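Local atomic coordinates of putative nucleotide sugar epimerase/ dehydratase (Bordetella bronchiseptica, PDB entry 2Q1S), a protein that binds NADH in a Rossmann-type fold and probably acts as a nucleotide-sugar epimerase or dehydratase in the biosynthesis of lipopolysaccharide O-antigen. Residues 35-40 / 102-107; 60-65 / 80-85; 113-118 / 178-183. One frame throughout, in Å; residues are numbered along the deposited sequence. Where two conformers were deposited one is given.

Starting from the N terminus, residues 35-40 open contact 1, which closes only when the chain returns as 102-107. Within that long excursion the chain makes the shorter one of contact 2, where 60-65 meets 80-85. The two lie in one sheet, in a part where the strands run parallel: strand 34-38 lies between strands 59-63 and 102-105, and strand 80-83 follows on the far side of 59-63. Contact 3 comes later and in series, joining the start of helix 180-199 to helix 112-117, with its centre about 22 Å from that of contact 1. All three touch the same NADH, contact 2 at the adenosine end and contact 3 at the nicotinamide ribose.

Contact 1. Residues 35-40 / 102-107; sequences VMVVGG and YVFHLA. With NAI (1,4-dihydronicotinamide adenine dinucleotide), chain B.
Met36 and Val38 each bond through both N and O to residues 102-107. Met36 N donates to Tyr102 O and Phe104 N returns a nearly straight bond to Met36 O (2.8 Å, 175°); Val38 N then donates to Phe104 O, and Leu106 N closes the ladder on Val38 O at 2.8 Å. The last of these bonds reaches past the regular strand pairing, into the loop that leads to the cofactor. Here the first strand of a Rossmann fold lies parallel to strand 102-105, their axes 4.7 Å apart, and Gly40 begins what fits the glycine-rich GxGxxG turn. Just beyond the strands, Gly39 CA comes within 3.6 Å of O4B in the adenosine ribose of NADH, and Ala107 CA within 3.3 Å of the same oxygen. Ala107 CB rests near the adenine at 3.6 Å from N3A.

On one face of the sheet Val35 sets CG1 against the edge of the Phe104 ring, in its plane, with 3.4 Å to CD1. A chi1 of 178° brings this branch to the ring and leaves CG2 facing Tyr102 CB. Farther along, Val37 CG1 meets Leu106 CD1, and Leu48 of helix 43-54 covers Phe104 and Leu106. On the other face Val38 CG1 touches both His105 ND1, at 3.8 Å, and Ala107 CB, while the imidazole turns its NE2 to a hydrogen bond with Thr130 OG1.

Contact 2. Residues 60-65 / 80-85; sequences VHVVDN and VRFSET. With NAI (1,4-dihydronicotinamide adenine dinucleotide), chain B.
Val60 O takes the N-H of Arg81 at 2.9 Å, the first rung between two parallel strands of the Rossmann sheet. On His61 the guanidinium of Arg81 lies flat, planes only 4° apart and centres 4.0 Å apart, with Arg81 CD over the same face of the ring; Val63 CG2 covers the opposite one. At the ring edge NE2 shares a nearly straight hydrogen bond of 2.8 Å with Ser83 OG, and ND1 is held by Tyr100 OH, so bonds at both nitrogens fix the rotation of the imidazole. Both side chains leave with CG opposite their backbone N (chi1 -175° in His61, 173° in Arg81), which lets the extended arginine run alongside the histidine in the same direction.

Val62 donates to Arg81 O and accepts from Ser83 N, while its CG1 touches Phe82 CD1 at 3.6 Å. From the same side of the sheet as His61, Val63 sends CG1 to 3.3 Å from Thr85 O. Asp64 N bonds to Ser83 O, and its side chain then serves the cofactor: OD1 accepts from O2B and OD2 from O3B, the latter at 2.6 Å. An acidic residue after the second strand, gripping both adenosine ribose hydroxyls, is a hallmark of NAD-binding Rossmann folds; Ala41 N also donates to OD2. Asn65 lays its amide over a face of the adenine, OD1 being 3.1 Å from C4A and held there by Leu67 N, and one water donates to both Asn65 O and Glu84 OE2.

Contact 3. Residues 113-118 / 178-183; sequences QSSIHD and DSPYSM. With NAI (1,4-dihydronicotinamide adenine dinucleotide), chain B.
Ser115 and Tyr181 meet through two different torsions. In the serine, OG stands between the backbone N and the carbonyl carbon (chi1 74°), a setting that presents it to the first turn of helix 180-199. There it accepts from Tyr181 N at 2.9 Å and also bonds to Asn112 O in its own helix, so the hydroxyl ties the two helices together. Tyr181 CB comes in beside the same oxygen at 3.2 Å. From that point the ring swings away, its CG anti to the backbone N (chi1 177°), and carries OH to O2D of the nicotinamide ribose, with a hydrogen bond of 2.6 Å.

Pro180 lodges against the last turn of helix 112-117, its CG 3.3 Å from Ser115 O. Ile116 crosses this ring at about a right angle, CG1 lying 3.8 Å from CD, and Tyr194 of the second subunit packs on both residues. Immediately before the proline, Ser179 is the N-cap: its OG accepts from Ser182 N and is also hydrogen-bonded to Asn112 OD1. Tyr181, with Lys185 one turn later and also bonded to the NADH, matches the YxxxK motif of the short-chain dehydrogenase/reductase cofactor site.

Contact 1. Residues 35-40 / 102-107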
# COMPACT_ATOMS: atom_id res chain seq x y z
N VAL A 35 -8.62 -6.17 25.97
CA VAL A 35 -7.61 -6.02 24.90
C VAL A 35 -7.90 -6.98 23.76
O VAL A 35 -8.35 -8.08 24.00
CB VAL A 35 -6.19 -6.29 25.45
CG1 VAL A 35 -5.10 -6.18 24.33
CG2 VAL A 35 -5.87 -5.42 26.65
N MET A 36 -7.70 -6.51 22.53
CA MET A 36 -7.72 -7.44 21.38
C MET A 36 -6.28 -7.62 20.88
O MET A 36 -5.54 -6.64 20.80
CB MET A 36 -8.65 -6.90 20.30
CG MET A 36 -8.65 -7.73 19.04
SD MET A 36 -9.41 -6.88 17.64
CE MET A 36 -10.98 -7.54 17.90
N VAL A 37 -5.91 -8.86 20.58
CA VAL A 37 -4.62 -9.14 19.95
C VAL A 37 -4.90 -9.86 18.63
O VAL A 37 -5.23 -11.03 18.60
CB VAL A 37 -3.64 -9.93 20.86
CG1 VAL A 37 -2.26 -10.08 20.20
CG2 VAL A 37 -3.46 -9.21 22.21
N VAL A 38 -4.82 -9.09 17.54
CA VAL A 38 -4.98 -9.66 16.18
C VAL A 38 -3.63 -10.33 15.88
O VAL A 38 -2.59 -9.68 16.08
CB VAL A 38 -5.34 -8.53 15.19
CG1 VAL A 38 -5.53 -9.13 13.75
CG2 VAL A 38 -6.59 -7.78 15.68
N GLY A 39 -3.63 -11.57 15.46
CA GLY A 39 -2.39 -12.31 15.31
C GLY A 39 -1.86 -12.83 16.64
O GLY A 39 -0.71 -13.23 16.75
N GLY A 40 -2.74 -12.88 17.65
CA GLY A 40 -2.31 -13.25 19.01
C GLY A 40 -1.96 -14.70 19.29
O GLY A 40 -1.50 -15.04 20.41
N TYR A 102 -7.58 -1.46 24.39
CA TYR A 102 -6.34 -1.55 23.58
C TYR A 102 -6.49 -2.58 22.54
O TYR A 102 -7.15 -3.61 22.74
CB TYR A 102 -5.12 -1.87 24.46
CG TYR A 102 -4.85 -0.79 25.47
CD1 TYR A 102 -4.18 0.39 25.10
CD2 TYR A 102 -5.30 -0.88 26.80
CE1 TYR A 102 -3.95 1.42 25.98
CE2 TYR A 102 -5.08 0.15 27.72
CZ TYR A 102 -4.38 1.32 27.33
OH TYR A 102 -4.16 2.35 28.22
N VAL A 103 -5.94 -2.28 21.37
CA VAL A 103 -5.85 -3.27 20.29
C VAL A 103 -4.41 -3.37 19.87
O VAL A 103 -3.76 -2.36 19.71
CB VAL A 103 -6.74 -2.86 19.05
CG1 VAL A 103 -6.44 -3.72 17.80
CG2 VAL A 103 -8.21 -2.88 19.40
N PHE A 104 -3.90 -4.59 19.78
CA PHE A 104 -2.55 -4.87 19.23
C PHE A 104 -2.76 -5.59 17.91
O PHE A 104 -3.38 -6.61 17.89
CB PHE A 104 -1.74 -5.75 20.18
CG PHE A 104 -1.44 -5.09 21.50
CD1 PHE A 104 -2.35 -5.16 22.57
CD2 PHE A 104 -0.28 -4.32 21.68
CE1 PHE A 104 -2.09 -4.55 23.79
CE2 PHE A 104 0.01 -3.72 22.92
CZ PHE A 104 -0.93 -3.81 23.97
N HIS A 105 -2.28 -4.98 16.80
CA HIS A 105 -2.41 -5.59 15.50
C HIS A 105 -1.08 -6.19 15.04
O HIS A 105 -0.17 -5.40 14.63
CB HIS A 105 -2.94 -4.52 14.51
CG HIS A 105 -2.96 -5.02 13.11
ND1 HIS A 105 -3.12 -6.35 12.80
CD2 HIS A 105 -2.75 -4.37 11.94
CE1 HIS A 105 -3.03 -6.51 11.48
NE2 HIS A 105 -2.81 -5.32 10.94
N LEU A 106 -0.95 -7.49 15.30
CA LEU A 106 0.30 -8.25 15.02
C LEU A 106 0.22 -9.18 13.84
O LEU A 106 1.17 -9.90 13.56
CB LEU A 106 0.78 -9.02 16.27
CG LEU A 106 0.74 -8.21 17.57
CD1 LEU A 106 1.18 -9.18 18.70
CD2 LEU A 106 1.59 -7.00 17.52
N ALA A 107 -0.94 -9.31 13.18
CA ALA A 107 -1.06 -10.26 12.10
C ALA A 107 -0.10 -9.86 10.94
O ALA A 107 0.24 -8.69 10.71
CB ALA A 107 -2.47 -10.37 11.64
PA NAI B . 3.79 -14.96 13.31
O1A NAI B . 3.61 -15.45 11.92
O2A NAI B . 4.13 -15.98 14.43
O5B NAI B . 2.59 -14.11 13.79
C5B NAI B . 1.60 -13.55 12.93
C4B NAI B . 0.22 -14.07 13.28
O4B NAI B . -0.73 -13.51 12.37
C3B NAI B . 0.15 -15.61 13.13
O3B NAI B . -0.39 -16.19 14.34
C2B NAI B . -0.85 -15.80 12.00
O2B NAI B . -1.69 -16.99 12.03
C1B NAI B . -1.71 -14.54 12.12
N9A NAI B . -2.48 -14.20 10.94
C8A NAI B . -2.08 -14.31 9.63
N7A NAI B . -3.05 -13.86 8.84
C5A NAI B . -4.10 -13.44 9.60
C6A NAI B . -5.44 -12.86 9.38
N6A NAI B . -5.93 -12.60 8.17
N1A NAI B . -6.23 -12.57 10.46
C2A NAI B . -5.75 -12.83 11.71
N3A NAI B . -4.54 -13.34 12.02
C4A NAI B . -3.67 -13.66 11.00
O3 NAI B . 5.00 -13.93 13.19
PN NAI B . 5.62 -12.92 14.31
O1N NAI B . 7.06 -12.91 14.19
O2N NAI B . 4.89 -13.22 15.59
O5D NAI B . 5.02 -11.49 13.79
C5D NAI B . 4.17 -10.68 14.62
C4D NAI B . 4.20 -9.26 14.03
O4D NAI B . 5.50 -8.74 14.17
C3D NAI B . 3.95 -9.24 12.52
O3D NAI B . 3.11 -8.11 12.25
C2D NAI B . 5.32 -9.09 11.93
O2D NAI B . 5.27 -8.45 10.62
C1D NAI B . 6.01 -8.20 12.93
N1N NAI B . 7.44 -8.30 12.92
C2N NAI B . 8.12 -9.39 13.40
C3N NAI B . 9.51 -9.44 13.39
C7N NAI B . 10.27 -10.65 13.91
O7N NAI B . 11.49 -10.61 13.90
N7N NAI B . 9.54 -11.69 14.39
C4N NAI B . 10.25 -8.32 12.94
C5N NAI B . 9.52 -7.19 12.48
C6N NAI B . 8.13 -7.20 12.52

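Contact 2. Residues 60-65 / 80-85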
# COMPACT_ATOMS: atom_id res chain seq x y z
N VAL A 60 -8.73 -10.82 27.11
CA VAL A 60 -7.96 -10.76 25.84
C VAL A 60 -8.76 -11.49 24.74
O VAL A 60 -9.11 -12.67 24.90
CB VAL A 60 -6.56 -11.39 25.93
CG1 VAL A 60 -5.80 -11.15 24.60
CG2 VAL A 60 -5.76 -10.85 27.08
N HIS A 61 -9.08 -10.77 23.66
CA HIS A 61 -9.74 -11.35 22.49
C HIS A 61 -8.67 -11.60 21.44
O HIS A 61 -8.13 -10.63 20.87
CB HIS A 61 -10.80 -10.39 21.95
CG HIS A 61 -11.62 -10.95 20.84
ND1 HIS A 61 -12.48 -10.16 20.10
CD2 HIS A 61 -11.70 -12.18 20.30
CE1 HIS A 61 -13.09 -10.90 19.20
NE2 HIS A 61 -12.64 -12.13 19.29
N VAL A 62 -8.29 -12.85 21.28
CA VAL A 62 -7.31 -13.25 20.25
C VAL A 62 -8.09 -13.54 18.95
O VAL A 62 -9.04 -14.31 18.93
CB VAL A 62 -6.50 -14.51 20.70
CG1 VAL A 62 -5.69 -15.10 19.52
CG2 VAL A 62 -5.58 -14.15 21.91
N VAL A 63 -7.66 -12.85 17.88
CA VAL A 63 -8.27 -13.12 16.57
C VAL A 63 -7.12 -13.65 15.73
O VAL A 63 -6.15 -12.89 15.53
CB VAL A 63 -8.79 -11.81 15.93
CG1 VAL A 63 -9.34 -12.16 14.55
CG2 VAL A 63 -9.93 -11.21 16.82
N ASP A 64 -7.18 -14.91 15.32
CA ASP A 64 -6.05 -15.47 14.59
C ASP A 64 -6.56 -16.63 13.74
O ASP A 64 -7.26 -17.51 14.24
CB ASP A 64 -4.96 -15.92 15.57
CG ASP A 64 -3.62 -16.05 14.92
OD1 ASP A 64 -3.56 -16.88 13.95
OD2 ASP A 64 -2.68 -15.42 15.40
N ASN A 65 -6.20 -16.62 12.45
CA ASN A 65 -6.66 -17.70 11.56
C ASN A 65 -5.74 -18.94 11.56
O ASN A 65 -5.95 -19.89 10.81
CB ASN A 65 -6.86 -17.15 10.12
CG ASN A 65 -5.59 -16.63 9.53
OD1 ASN A 65 -4.55 -16.53 10.18
ND2 ASN A 65 -5.70 -16.15 8.28
N VAL A 80 -9.39 -15.34 28.20
CA VAL A 80 -9.06 -15.37 26.76
C VAL A 80 -10.26 -15.86 25.93
O VAL A 80 -10.79 -16.94 26.16
CB VAL A 80 -7.83 -16.27 26.48
CG1 VAL A 80 -7.59 -16.41 24.97
CG2 VAL A 80 -6.57 -15.72 27.15
N ARG A 81 -10.71 -15.03 25.00
CA ARG A 81 -11.67 -15.41 23.96
C ARG A 81 -10.87 -15.61 22.67
O ARG A 81 -10.07 -14.75 22.30
CB ARG A 81 -12.72 -14.32 23.77
CG ARG A 81 -13.66 -14.56 22.62
CD ARG A 81 -14.45 -13.32 22.27
NE ARG A 81 -15.31 -13.55 21.10
CZ ARG A 81 -16.02 -12.61 20.48
NH1 ARG A 81 -15.99 -11.35 20.90
NH2 ARG A 81 -16.77 -12.95 19.43
N PHE A 82 -11.07 -16.73 22.00
CA PHE A 82 -10.35 -16.99 20.75
C PHE A 82 -11.30 -17.11 19.55
O PHE A 82 -12.13 -18.04 19.47
CB PHE A 82 -9.47 -18.24 20.90
CG PHE A 82 -8.77 -18.69 19.62
CD1 PHE A 82 -8.04 -17.81 18.85
CD2 PHE A 82 -8.82 -20.02 19.24
CE1 PHE A 82 -7.39 -18.24 17.70
CE2 PHE A 82 -8.17 -20.47 18.08
CZ PHE A 82 -7.47 -19.58 17.30
N SER A 83 -11.13 -16.17 18.60
CA SER A 83 -11.82 -16.23 17.31
C SER A 83 -10.84 -16.75 16.25
O SER A 83 -9.91 -16.05 15.85
CB SER A 83 -12.40 -14.87 16.90
OG SER A 83 -13.35 -14.38 17.85
N GLU A 84 -11.05 -18.00 15.85
CA GLU A 84 -10.21 -18.67 14.86
C GLU A 84 -10.72 -18.27 13.48
O GLU A 84 -11.35 -19.06 12.74
CB GLU A 84 -10.23 -20.21 15.06
CG GLU A 84 -9.24 -20.88 14.08
CD GLU A 84 -9.09 -22.37 14.28
OE1 GLU A 84 -9.44 -22.91 15.36
OE2 GLU A 84 -8.64 -23.03 13.31
N THR A 85 -10.39 -17.03 13.13
CA THR A 85 -11.04 -16.37 12.04
C THR A 85 -10.08 -15.29 11.56
O THR A 85 -9.36 -14.66 12.34
CB THR A 85 -12.33 -15.68 12.52
OG1 THR A 85 -13.23 -16.66 13.07
CG2 THR A 85 -13.05 -15.04 11.35
PA NAI B . 3.79 -14.96 13.31
O1A NAI B . 3.61 -15.45 11.92
O2A NAI B . 4.13 -15.98 14.43
O5B NAI B . 2.59 -14.11 13.79
C5B NAI B . 1.60 -13.55 12.93
C4B NAI B . 0.22 -14.07 13.28
O4B NAI B . -0.73 -13.51 12.37
C3B NAI B . 0.15 -15.61 13.13
O3B NAI B . -0.39 -16.19 14.34
C2B NAI B . -0.85 -15.80 12.00
O2B NAI B . -1.69 -16.99 12.03
C1B NAI B . -1.71 -14.54 12.12
N9A NAI B . -2.48 -14.20 10.94
C8A NAI B . -2.08 -14.31 9.63
N7A NAI B . -3.05 -13.86 8.84
C5A NAI B . -4.10 -13.44 9.60
C6A NAI B . -5.44 -12.86 9.38
N6A NAI B . -5.93 -12.60 8.17
N1A NAI B . -6.23 -12.57 10.46
C2A NAI B . -5.75 -12.83 11.71
N3A NAI B . -4.54 -13.34 12.02
C4A NAI B . -3.67 -13.66 11.00
O3 NAI B . 5.00 -13.93 13.19
PN NAI B . 5.62 -12.92 14.31
O1N NAI B . 7.06 -12.91 14.19
O2N NAI B . 4.89 -13.22 15.59
O5D NAI B . 5.02 -11.49 13.79
C5D NAI B . 4.17 -10.68 14.62
C4D NAI B . 4.20 -9.26 14.03
O4D NAI B . 5.50 -8.74 14.17
C3D NAI B . 3.95 -9.24 12.52
O3D NAI B . 3.11 -8.11 12.25
C2D NAI B . 5.32 -9.09 11.93
O2D NAI B . 5.27 -8.45 10.62
C1D NAI B . 6.01 -8.20 12.93
N1N NAI B . 7.44 -8.30 12.92
C2N NAI B . 8.12 -9.39 13.40
C3N NAI B . 9.51 -9.44 13.39
C7N NAI B . 10.27 -10.65 13.91
O7N NAI B . 11.49 -10.61 13.90
N7N NAI B . 9.54 -11.69 14.39
C4N NAI B . 10.25 -8.32 12.94
C5N NAI B . 9.52 -7.19 12.48
C6N NAI B . 8.13 -7.20 12.52
O HOH W 1 -7.86 -21.92 10.84

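Contact 3. Residues 113-118 / 178-183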
# COMPACT_ATOMS: atom_id res chain seq x y z
N GLN A 113 9.96 -14.60 2.27
CA GLN A 113 9.98 -15.59 1.21
C GLN A 113 8.59 -16.02 0.81
O GLN A 113 8.29 -16.09 -0.39
CB GLN A 113 10.80 -16.81 1.62
CG GLN A 113 12.29 -16.50 1.51
N SER A 114 7.72 -16.27 1.78
CA SER A 114 6.37 -16.71 1.45
C SER A 114 5.68 -15.63 0.60
O SER A 114 4.95 -15.94 -0.36
CB SER A 114 5.54 -16.84 2.73
OG SER A 114 6.15 -17.79 3.63
N SER A 115 5.92 -14.36 0.97
CA SER A 115 5.22 -13.25 0.29
C SER A 115 5.65 -13.14 -1.17
O SER A 115 4.86 -12.78 -2.05
CB SER A 115 5.40 -11.91 1.02
OG SER A 115 6.71 -11.40 0.83
N ILE A 116 6.94 -13.38 -1.45
CA ILE A 116 7.47 -13.39 -2.82
C ILE A 116 6.83 -14.50 -3.68
O ILE A 116 6.47 -14.29 -4.83
CB ILE A 116 9.05 -13.51 -2.82
CG1 ILE A 116 9.68 -12.22 -2.27
CG2 ILE A 116 9.58 -13.77 -4.22
CD1 ILE A 116 11.19 -12.25 -2.00
N HIS A 117 6.68 -15.67 -3.06
CA HIS A 117 6.05 -16.82 -3.69
C HIS A 117 4.59 -16.52 -4.08
O HIS A 117 4.13 -16.97 -5.13
CB HIS A 117 6.18 -18.03 -2.74
CG HIS A 117 5.55 -19.28 -3.25
ND1 HIS A 117 6.23 -20.19 -4.02
CD2 HIS A 117 4.29 -19.76 -3.12
CE1 HIS A 117 5.43 -21.19 -4.33
NE2 HIS A 117 4.24 -20.96 -3.79
N ASP A 118 3.86 -15.81 -3.20
CA ASP A 118 2.46 -15.49 -3.50
C ASP A 118 2.06 -14.13 -2.94
O ASP A 118 1.57 -14.00 -1.80
CB ASP A 118 1.50 -16.57 -2.96
CG ASP A 118 0.08 -16.38 -3.45
OD1 ASP A 118 -0.27 -15.28 -3.94
OD2 ASP A 118 -0.69 -17.37 -3.42
N ASP A 178 12.24 -5.39 -0.71
CA ASP A 178 12.66 -6.62 -1.33
C ASP A 178 11.51 -7.61 -1.57
O ASP A 178 11.71 -8.58 -2.29
CB ASP A 178 13.69 -7.29 -0.42
CG ASP A 178 13.08 -7.75 0.91
OD1 ASP A 178 12.35 -6.94 1.55
OD2 ASP A 178 13.29 -8.92 1.30
N SER A 179 10.36 -7.39 -0.94
CA SER A 179 9.29 -8.40 -0.95
C SER A 179 7.96 -7.72 -0.81
O SER A 179 7.87 -6.61 -0.29
CB SER A 179 9.48 -9.37 0.21
OG SER A 179 9.41 -8.70 1.45
N PRO A 180 6.89 -8.43 -1.22
CA PRO A 180 5.54 -7.93 -0.89
C PRO A 180 5.32 -7.77 0.61
O PRO A 180 4.66 -6.86 1.03
CB PRO A 180 4.62 -8.99 -1.54
CG PRO A 180 5.46 -9.57 -2.69
CD PRO A 180 6.85 -9.64 -2.07
N TYR A 181 5.88 -8.68 1.42
CA TYR A 181 5.87 -8.50 2.86
C TYR A 181 6.37 -7.13 3.26
O TYR A 181 5.74 -6.46 4.07
CB TYR A 181 6.76 -9.58 3.50
CG TYR A 181 6.89 -9.47 5.01
CD1 TYR A 181 7.85 -8.68 5.60
CD2 TYR A 181 6.08 -10.26 5.84
CE1 TYR A 181 7.98 -8.60 6.96
CE2 TYR A 181 6.20 -10.17 7.22
CZ TYR A 181 7.14 -9.34 7.75
OH TYR A 181 7.28 -9.29 9.13
N SER A 182 7.53 -6.73 2.77
CA SER A 182 8.10 -5.45 3.20
C SER A 182 7.17 -4.28 2.82
O SER A 182 7.00 -3.32 3.58
CB SER A 182 9.51 -5.26 2.62
OG SER A 182 9.51 -5.10 1.20
N MET A 183 6.57 -4.39 1.63
CA MET A 183 5.63 -3.34 1.19
C MET A 183 4.40 -3.33 2.08
O MET A 183 3.94 -2.29 2.49
CB MET A 183 5.26 -3.57 -0.28
CG MET A 183 6.49 -3.33 -1.18
SD MET A 183 6.04 -3.31 -2.96
CE MET A 183 5.51 -5.02 -3.21
PA NAI B . 3.79 -14.96 13.31
O1A NAI B . 3.61 -15.45 11.92
O2A NAI B . 4.13 -15.98 14.43
O5B NAI B . 2.59 -14.11 13.79
C5B NAI B . 1.60 -13.55 12.93
C4B NAI B . 0.22 -14.07 13.28
O4B NAI B . -0.73 -13.51 12.37
C3B NAI B . 0.15 -15.61 13.13
O3B NAI B . -0.39 -16.19 14.34
C2B NAI B . -0.85 -15.80 12.00
O2B NAI B . -1.69 -16.99 12.03
C1B NAI B . -1.71 -14.54 12.12
N9A NAI B . -2.48 -14.20 10.94
C8A NAI B . -2.08 -14.31 9.63
N7A NAI B . -3.05 -13.86 8.84
C5A NAI B . -4.10 -13.44 9.60
C6A NAI B . -5.44 -12.86 9.38
N6A NAI B . -5.93 -12.60 8.17
N1A NAI B . -6.23 -12.57 10.46
C2A NAI B . -5.75 -12.83 11.71
N3A NAI B . -4.54 -13.34 12.02
C4A NAI B . -3.67 -13.66 11.00
O3 NAI B . 5.00 -13.93 13.19
PN NAI B . 5.62 -12.92 14.31
O1N NAI B . 7.06 -12.91 14.19
O2N NAI B . 4.89 -13.22 15.59
O5D NAI B . 5.02 -11.49 13.79
C5D NAI B . 4.17 -10.68 14.62
C4D NAI B . 4.20 -9.26 14.03
O4D NAI B . 5.50 -8.74 14.17
C3D NAI B . 3.95 -9.24 12.52
O3D NAI B . 3.11 -8.11 12.25
C2D NAI B . 5.32 -9.09 11.93
O2D NAI B . 5.27 -8.45 10.62
C1D NAI B . 6.01 -8.20 12.93
N1N NAI B . 7.44 -8.30 12.92
C2N NAI B . 8.12 -9.39 13.40
C3N NAI B . 9.51 -9.44 13.39
C7N NAI B . 10.27 -10.65 13.91
O7N NAI B . 11.49 -10.61 13.90
N7N NAI B . 9.54 -11.69 14.39
C4N NAI B . 10.25 -8.32 12.94
C5N NAI B . 9.52 -7.19 12.48
C6N NAI B . 8.13 -7.20 12.52